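Local coordinates for chromosomal replication initiator protein DnaA (Helicobacter pylori, PDB 2WP0), which probably initiates and regulates chromosomal replication by binding the origin as ATP-DnaA, through several domains of which domain I serves oligomerization and regulator binding, at residues 31-36 and 85-90; 43-48 and 68-73. All coordinates share one frame; numbering follows the deposited sequence.

Contact 1 (31-36 and 85-90); sequences SQLKYN and VRIEVA
In the model the second torsion of Ile87, chi2 157°, carries its CD1 outward along the chain to Leu33, whose own CD1 is the atom it meets. The two side chains cross at about a right angle. Their CD1 methyls are modelled closer than carbons can sit, so the apolar contact is credible, but its exact spacing and both rotamers are uncertain. The alpha carbons, Leu33 CA and Ile87 CA, are 8.1 Å apart. Strand 44-49 lies between the two outer strands, 34-35 and 84-89, and Leu33 sits just ahead of the first. The contact thus bridges the two flanks of the small mixed sheet of domain I, past its central strand. Ile87 also packs on Ala49 of that strand and on Thr59 of helix 52-71. Further along, Asn36 and Glu88 are only loosely near, with Asn36 OD1 4.2 Å from Glu88 OE1, and Asn36 lies on Phe46 and Tyr48 of the central strand. Gln32 is hydrogen-bonded to the backbone of a chain of another protein. With neither a hydrogen bond nor a salt bridge found between the two segments, the contact is mainly apolar in character.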
ATOM      1  N   SER D  31       6.199  38.967   6.151  1.00 37.54           N
ATOM      2  CA  SER D  31       7.349  39.821   6.429  1.00 38.49           C
ATOM      3  C   SER D  31       8.466  39.715   5.376  1.00 38.34           C
ATOM      4  O   SER D  31       9.204  40.682   5.133  1.00 39.92           O
ATOM      5  CB  SER D  31       7.915  39.448   7.785  1.00 38.55           C
ATOM      6  OG  SER D  31       7.942  38.040   7.918  1.00 35.96           O
ATOM      7  N   GLN D  32       8.578  38.534   4.762  1.00 57.15           N
ATOM      8  CA  GLN D  32       9.620  38.216   3.782  1.00 56.15           C
ATOM      9  C   GLN D  32       9.327  38.728   2.377  1.00 57.45           C
ATOM     10  O   GLN D  32      10.154  38.601   1.466  1.00 57.13           O
ATOM     11  CB  GLN D  32       9.783  36.707   3.698  1.00 53.29           C
ATOM     12  CG  GLN D  32      10.102  36.018   5.013  1.00 51.45           C
ATOM     13  CD  GLN D  32      10.716  34.654   4.782  1.00 49.94           C
ATOM     14  OE1 GLN D  32      11.756  34.528   4.125  1.00 49.27           O
ATOM     15  NE2 GLN D  32      10.075  33.622   5.306  1.00 49.73           N
ATOM     16  N   LEU D  33       8.128  39.277   2.219  1.00 31.30           N
ATOM     17  CA  LEU D  33       7.621  39.803   0.963  1.00 32.95           C
ATOM     18  C   LEU D  33       8.201  41.198   0.730  1.00 31.70           C
ATOM     19  O   LEU D  33       8.393  41.965   1.679  1.00 32.09           O
ATOM     20  CB  LEU D  33       6.105  39.901   1.092  1.00 31.88           C
ATOM     21  CG  LEU D  33       5.206  39.472  -0.046  1.00 33.75           C
ATOM     22  CD1 LEU D  33       5.975  38.515  -0.895  1.00 33.40           C
ATOM     23  CD2 LEU D  33       3.976  38.826   0.554  1.00 32.91           C
ATOM     24  N   LYS D  34       8.490  41.560  -0.509  1.00 63.47           N
ATOM     25  CA  LYS D  34       8.909  42.933  -0.692  1.00 66.72           C
ATOM     26  C   LYS D  34       8.510  43.558  -1.999  1.00 67.84           C
ATOM     27  O   LYS D  34       8.468  42.897  -3.034  1.00 65.49           O
ATOM     28  CB  LYS D  34      10.388  43.111  -0.409  1.00 65.39           C
ATOM     29  CG  LYS D  34      11.310  42.405  -1.340  1.00 64.53           C
ATOM     30  CD  LYS D  34      12.615  42.268  -0.619  1.00 63.34           C
ATOM     31  CE  LYS D  34      12.721  43.382   0.409  1.00 64.99           C
ATOM     32  NZ  LYS D  34      13.464  42.942   1.613  1.00 64.77           N
ATOM     33  N   TYR D  35       8.235  44.857  -1.922  1.00 57.67           N
ATOM     34  CA  TYR D  35       7.521  45.563  -2.972  1.00 57.23           C
ATOM     35  C   TYR D  35       8.375  45.919  -4.178  1.00 57.25           C
ATOM     36  O   TYR D  35       9.587  46.136  -4.068  1.00 58.75           O
ATOM     37  CB  TYR D  35       6.853  46.816  -2.407  1.00 59.78           C
ATOM     38  CG  TYR D  35       5.839  47.436  -3.343  1.00 58.99           C
ATOM     39  CD1 TYR D  35       4.878  46.650  -3.978  1.00 56.26           C
ATOM     40  CD2 TYR D  35       5.837  48.802  -3.588  1.00 60.89           C
ATOM     41  CE1 TYR D  35       3.949  47.205  -4.825  1.00 55.62           C
ATOM     42  CE2 TYR D  35       4.915  49.364  -4.432  1.00 60.40           C
ATOM     43  CZ  TYR D  35       3.973  48.565  -5.049  1.00 57.80           C
ATOM     44  OH  TYR D  35       3.054  49.139  -5.899  1.00 57.95           O
ATOM     45  N   ASN D  36       7.699  46.003  -5.320  1.00 67.81           N
ATOM     46  CA  ASN D  36       8.328  46.134  -6.624  1.00 65.85           C
ATOM     47  C   ASN D  36       7.707  47.289  -7.420  1.00 66.17           C
ATOM     48  O   ASN D  36       6.853  47.055  -8.272  1.00 62.89           O
ATOM     49  CB  ASN D  36       8.135  44.819  -7.378  1.00 62.10           C
ATOM     50  CG  ASN D  36       9.188  44.577  -8.425  1.00 59.08           C
ATOM     51  OD1 ASN D  36       9.375  43.444  -8.869  1.00 57.05           O
ATOM     52  ND2 ASN D  36       9.881  45.629  -8.836  1.00 58.91           N
ATOM     53  N   VAL D  85      -2.474  41.065  -7.717  1.00 64.34           N
ATOM     54  CA  VAL D  85      -1.173  40.902  -7.080  1.00 65.27           C
ATOM     55  C   VAL D  85      -0.356  39.834  -7.796  1.00 61.07           C
ATOM     56  O   VAL D  85      -0.883  38.781  -8.182  1.00 58.23           O
ATOM     57  CB  VAL D  85      -1.282  40.561  -5.585  1.00 68.79           C
ATOM     58  CG1 VAL D  85      -2.009  41.662  -4.835  1.00 73.45           C
ATOM     59  CG2 VAL D  85      -1.989  39.239  -5.400  1.00 67.21           C
ATOM     60  N   ARG D  86       0.924  40.130  -7.993  1.00 84.77           N
ATOM     61  CA  ARG D  86       1.846  39.186  -8.592  1.00 81.43           C
ATOM     62  C   ARG D  86       3.106  39.176  -7.759  1.00 83.63           C
ATOM     63  O   ARG D  86       3.813  40.171  -7.693  1.00 86.03           O
ATOM     64  CB  ARG D  86       2.183  39.593 -10.022  1.00 79.21           C
ATOM     65  CG  ARG D  86       3.137  38.625 -10.732  1.00 75.79           C
ATOM     66  CD  ARG D  86       2.352  37.648 -11.624  1.00 74.20           C
ATOM     67  NE  ARG D  86       1.464  38.336 -12.552  1.00 73.75           N
ATOM     68  CZ  ARG D  86       0.544  37.742 -13.316  1.00 72.59           C
ATOM     69  NH1 ARG D  86       0.391  36.421 -13.276  1.00 72.03           N
ATOM     70  NH2 ARG D  86      -0.237  38.471 -14.126  1.00 71.50           N
ATOM     71  N   ILE D  87       3.376  38.056  -7.102  1.00 45.36           N
ATOM     72  CA  ILE D  87       4.635  37.908  -6.378  1.00 47.12           C
ATOM     73  C   ILE D  87       5.630  37.001  -7.122  1.00 44.03           C
ATOM     74  O   ILE D  87       5.227  36.063  -7.820  1.00 40.53           O
ATOM     75  CB  ILE D  87       4.416  37.442  -4.937  1.00 50.13           C
ATOM     76  CG1 ILE D  87       5.458  36.394  -4.579  1.00 49.57           C
ATOM     77  CG2 ILE D  87       3.017  36.901  -4.749  1.00 48.78           C
ATOM     78  CD1 ILE D  87       5.687  36.294  -3.120  1.00 52.42           C
ATOM     79  N   GLU D  88       6.919  37.304  -6.989  1.00 54.22           N
ATOM     80  CA  GLU D  88       7.954  36.614  -7.745  1.00 51.84           C
ATOM     81  C   GLU D  88       9.160  36.303  -6.883  1.00 54.25           C
ATOM     82  O   GLU D  88       9.217  36.711  -5.736  1.00 56.68           O
ATOM     83  CB  GLU D  88       8.419  37.492  -8.894  1.00 50.79           C
ATOM     84  CG  GLU D  88       7.477  37.572 -10.071  1.00 46.55           C
ATOM     85  CD  GLU D  88       7.853  38.705 -11.018  1.00 46.22           C
ATOM     86  OE1 GLU D  88       7.923  39.864 -10.556  1.00 48.81           O
ATOM     87  OE2 GLU D  88       8.089  38.446 -12.220  1.00 43.31           O
ATOM     88  N   VAL D  89      10.132  35.590  -7.451  1.00 40.64           N
ATOM     89  CA  VAL D  89      11.432  35.389  -6.795  1.00 41.69           C
ATOM     90  C   VAL D  89      12.405  36.502  -7.222  1.00 44.32           C
ATOM     91  O   VAL D  89      12.187  37.161  -8.244  1.00 44.11           O
ATOM     92  CB  VAL D  89      12.029  33.974  -7.084  1.00 38.68           C
ATOM     93  CG1 VAL D  89      13.180  33.662  -6.133  1.00 38.83           C
ATOM     94  CG2 VAL D  89      10.963  32.910  -6.957  1.00 36.01           C
ATOM     95  N   ALA D  90      13.488  36.684  -6.468  1.00 51.45           N
ATOM     96  CA  ALA D  90      14.284  37.914  -6.541  1.00 54.59           C
ATOM     97  C   ALA D  90      15.263  38.132  -7.725  1.00 54.79           C
ATOM     98  O   ALA D  90      15.084  39.064  -8.505  1.00 55.51           O
ATOM     99  CB  ALA D  90      14.964  38.163  -5.203  1.00 55.45           C
TER

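Contact 2 (43-48 and 68-73); sequences DIAFFY and EILSQN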
ATOM      1  N   ASP D  43      -2.851  48.754 -11.736  1.00 98.63           N
ATOM      2  CA  ASP D  43      -3.852  47.696 -11.762  1.00 97.23           C
ATOM      3  C   ASP D  43      -3.235  46.384 -11.247  1.00 95.47           C
ATOM      4  O   ASP D  43      -3.941  45.391 -11.068  1.00125.46           O
ATOM      5  CB  ASP D  43      -4.448  47.527 -13.174  1.00 95.16           C
ATOM      6  CG  ASP D  43      -3.462  46.913 -14.172  1.00 91.92           C
ATOM      7  OD1 ASP D  43      -2.834  45.878 -13.837  1.00 90.52           O
ATOM      8  OD2 ASP D  43      -3.336  47.433 -15.306  1.00 90.94           O
ATOM      9  N   ILE D  44      -1.915  46.397 -11.035  1.00 61.40           N
ATOM     10  CA  ILE D  44      -1.213  45.296 -10.379  1.00 60.42           C
ATOM     11  C   ILE D  44      -0.223  45.804  -9.349  1.00 62.50           C
ATOM     12  O   ILE D  44       0.333  46.893  -9.490  1.00 92.92           O
ATOM     13  CB  ILE D  44      -0.360  44.437 -11.340  1.00 57.27           C
ATOM     14  CG1 ILE D  44      -1.085  44.093 -12.628  1.00 55.19           C
ATOM     15  CG2 ILE D  44       0.061  43.129 -10.668  1.00 56.19           C
ATOM     16  CD1 ILE D  44      -0.271  43.167 -13.480  1.00 52.46           C
ATOM     17  N   ALA D  45       0.011  44.984  -8.329  1.00 43.64           N
ATOM     18  CA  ALA D  45       1.140  45.165  -7.416  1.00 46.19           C
ATOM     19  C   ALA D  45       2.110  43.985  -7.546  1.00 43.17           C
ATOM     20  O   ALA D  45       1.701  42.826  -7.574  1.00 40.71           O
ATOM     21  CB  ALA D  45       0.660  45.316  -5.972  1.00 50.53           C
ATOM     22  N   PHE D  46       3.395  44.293  -7.645  1.00 79.10           N
ATOM     23  CA  PHE D  46       4.406  43.256  -7.712  1.00 76.78           C
ATOM     24  C   PHE D  46       5.190  43.191  -6.409  1.00 80.53           C
ATOM     25  O   PHE D  46       5.612  44.215  -5.875  1.00 83.99           O
ATOM     26  CB  PHE D  46       5.352  43.494  -8.895  1.00 74.33           C
ATOM     27  CG  PHE D  46       4.805  43.027 -10.208  1.00 68.96           C
ATOM     28  CD1 PHE D  46       4.953  41.711 -10.609  1.00 65.13           C
ATOM     29  CD2 PHE D  46       4.136  43.902 -11.043  1.00 67.66           C
ATOM     30  CE1 PHE D  46       4.441  41.277 -11.823  1.00 61.38           C
ATOM     31  CE2 PHE D  46       3.624  43.472 -12.258  1.00 63.80           C
ATOM     32  CZ  PHE D  46       3.776  42.160 -12.646  1.00 60.42           C
ATOM     33  N   PHE D  47       5.360  41.979  -5.892  1.00 33.59           N
ATOM     34  CA  PHE D  47       6.205  41.744  -4.735  1.00 36.56           C
ATOM     35  C   PHE D  47       7.253  40.701  -5.075  1.00 34.82           C
ATOM     36  O   PHE D  47       7.058  39.856  -5.958  1.00 30.70           O
ATOM     37  CB  PHE D  47       5.391  41.260  -3.533  1.00 37.47           C
ATOM     38  CG  PHE D  47       4.190  42.085  -3.266  1.00 34.27           C
ATOM     39  CD1 PHE D  47       2.963  41.724  -3.785  1.00 38.97           C
ATOM     40  CD2 PHE D  47       4.287  43.248  -2.535  1.00 35.00           C
ATOM     41  CE1 PHE D  47       1.838  42.504  -3.563  1.00 35.92           C
ATOM     42  CE2 PHE D  47       3.171  44.035  -2.312  1.00 36.49           C
ATOM     43  CZ  PHE D  47       1.941  43.660  -2.825  1.00 36.77           C
ATOM     44  N   TYR D  48       8.365  40.772  -4.358  1.00 44.78           N
ATOM     45  CA  TYR D  48       9.383  39.753  -4.428  1.00 44.04           C
ATOM     46  C   TYR D  48       9.311  38.875  -3.186  1.00 42.76           C
ATOM     47  O   TYR D  48       9.035  39.348  -2.090  1.00 43.74           O
ATOM     48  CB  TYR D  48      10.764  40.388  -4.541  1.00 45.14           C
ATOM     49  CG  TYR D  48      11.108  40.872  -5.927  1.00 43.52           C
ATOM     50  CD1 TYR D  48      11.049  40.011  -7.022  1.00 40.02           C
ATOM     51  CD2 TYR D  48      11.517  42.181  -6.145  1.00 45.58           C
ATOM     52  CE1 TYR D  48      11.382  40.444  -8.304  1.00 37.75           C
ATOM     53  CE2 TYR D  48      11.856  42.629  -7.422  1.00 44.18           C
ATOM     54  CZ  TYR D  48      11.786  41.753  -8.498  1.00 39.73           C
ATOM     55  OH  TYR D  48      12.128  42.194  -9.761  1.00 39.15           O
ATOM     56  N   GLU D  68      -7.585  41.245  -2.323  1.00 45.53           N
ATOM     57  CA  GLU D  68      -8.614  41.832  -1.473  1.00 48.76           C
ATOM     58  C   GLU D  68      -8.110  43.085  -0.770  1.00 51.54           C
ATOM     59  O   GLU D  68      -8.342  44.200  -1.219  1.00 53.54           O
ATOM     60  CB  GLU D  68      -9.052  40.799  -0.439  1.00 48.73           C
ATOM     61  CG  GLU D  68     -10.147  41.256   0.489  1.00 51.83           C
ATOM     62  CD  GLU D  68     -10.984  40.093   0.980  1.00 52.67           C
ATOM     63  OE1 GLU D  68     -10.504  39.289   1.811  1.00 51.26           O
ATOM     64  OE2 GLU D  68     -12.134  39.964   0.516  1.00 54.73           O
ATOM     65  N   ILE D  69      -7.420  42.875   0.344  1.00 48.62           N
ATOM     66  CA  ILE D  69      -6.737  43.934   1.091  1.00 49.74           C
ATOM     67  C   ILE D  69      -6.304  45.148   0.251  1.00 51.41           C
ATOM     68  O   ILE D  69      -6.539  46.290   0.649  1.00 53.86           O
ATOM     69  CB  ILE D  69      -5.499  43.370   1.809  1.00 48.00           C
ATOM     70  CG1 ILE D  69      -5.920  42.354   2.876  1.00 45.82           C
ATOM     71  CG2 ILE D  69      -4.653  44.506   2.383  1.00 48.39           C
ATOM     72  CD1 ILE D  69      -4.776  41.827   3.684  1.00 42.47           C
ATOM     73  N   LEU D  70      -5.670  44.893  -0.895  1.00 55.12           N
ATOM     74  CA  LEU D  70      -5.197  45.958  -1.778  1.00 56.02           C
ATOM     75  C   LEU D  70      -6.329  46.759  -2.433  1.00 57.79           C
ATOM     76  O   LEU D  70      -6.330  47.998  -2.376  1.00 60.31           O
ATOM     77  CB  LEU D  70      -4.277  45.397  -2.858  1.00 52.39           C
ATOM     78  CG  LEU D  70      -2.830  45.113  -2.469  1.00 51.29           C
ATOM     79  CD1 LEU D  70      -1.991  44.768  -3.700  1.00 50.49           C
ATOM     80  CD2 LEU D  70      -2.252  46.313  -1.741  1.00 54.24           C
ATOM     81  N   SER D  71      -7.281  46.056  -3.055  1.00 61.26           N
ATOM     82  CA  SER D  71      -8.427  46.694  -3.713  1.00 62.89           C
ATOM     83  C   SER D  71      -9.237  47.556  -2.752  1.00 67.05           C
ATOM     84  O   SER D  71      -9.771  48.601  -3.132  1.00 69.45           O
ATOM     85  CB  SER D  71      -9.352  45.641  -4.318  1.00 60.90           C
ATOM     86  OG  SER D  71      -8.671  44.821  -5.241  1.00 56.58           O
ATOM     87  N   GLN D  72      -9.331  47.100  -1.507  1.00 73.45           N
ATOM     88  CA  GLN D  72     -10.137  47.755  -0.489  1.00 75.82           C
ATOM     89  C   GLN D  72      -9.414  48.942   0.160  1.00 76.91           C
ATOM     90  O   GLN D  72      -9.965  49.585   1.063  1.00 77.36           O
ATOM     91  CB  GLN D  72     -10.536  46.739   0.584  1.00 74.60           C
ATOM     92  CG  GLN D  72     -11.350  47.328   1.712  1.00 76.72           C
ATOM     93  CD  GLN D  72     -10.931  46.791   3.053  1.00 73.52           C
ATOM     94  OE1 GLN D  72     -10.349  45.702   3.145  1.00 71.22           O
ATOM     95  NE2 GLN D  72     -11.220  47.549   4.111  1.00 73.11           N
ATOM     96  N   ASN D  73      -8.196  49.241  -0.296  1.00 82.61           N
ATOM     97  CA  ASN D  73      -7.433  50.372   0.245  1.00 84.05           C
ATOM     98  C   ASN D  73      -6.766  51.277  -0.802  1.00 85.10           C
ATOM     99  O   ASN D  73      -6.498  50.854  -1.926  1.00 83.86           O
ATOM    100  CB  ASN D  73      -6.400  49.876   1.259  1.00 81.16           C
ATOM    101  CG  ASN D  73      -6.986  49.687   2.648  1.00 78.92           C
ATOM    102  OD1 ASN D  73      -7.415  50.646   3.290  1.00 79.80           O
ATOM    103  ND2 ASN D  73      -7.002  48.448   3.121  1.00 76.10           N
TER
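Ala45 and Leu70 mark the nearest backbone approach, with Ala45 CA and Leu70 CA 8.5 Å apart. Residues 44-48 run as extended strand, whereas 68-71 are the last turn of a long helix. As the chain leaves that turn, Gln72 N hydrogen-bonds to Glu68 O and Asn73 N to Leu70 O, both at 3.1 Å, the second spanning one residue fewer. Asn73 folds its amide back as well, ND2 giving Ile69 O a weak hydrogen bond of 3.3 Å. This is strand-to-helix packing within a beta-alpha-beta crossover: helix 52-71 links strand 44-49 to its parallel neighbour 84-89 and lies over the sheet, in the KH-like fold known for DnaA domain I. Leu70 does the touching from the helix, through one methyl. Its second torsion (chi2 -171°) extends the chain, and CD1 reaches Ala45 CB at 3.5 Å. The same methyl sits at the edge of the Phe47 ring, near its plane, 4.2 Å from Phe47 CZ, the two side chains arriving from opposite directions. The three meeting residues are all buried; Ile11 of helix 6-16 packs against Phe47, and Tyr35 against Ala45.

Both contacts belong to one small sheet, their centres about 11 Å apart. Contact 1 links residues around one outer strand, 34-35, to the other outer strand, 84-89, and contact 2 fastens the strand between them to the end of helix 52-71. The backbone joins them directly: Glu88 N lies 2.8 Å from Phe47 O, a probable hydrogen bond, and Lys34 is paired with Tyr48 on the other flank. Val85, in a segment of contact 1, packs on both Phe47 and Leu70 of contact 2. The touching residues are mostly buried, and both contacts pack the interior of domain I. The ATP-binding AAA+ region and the DNA-binding domain lie outside this fragment.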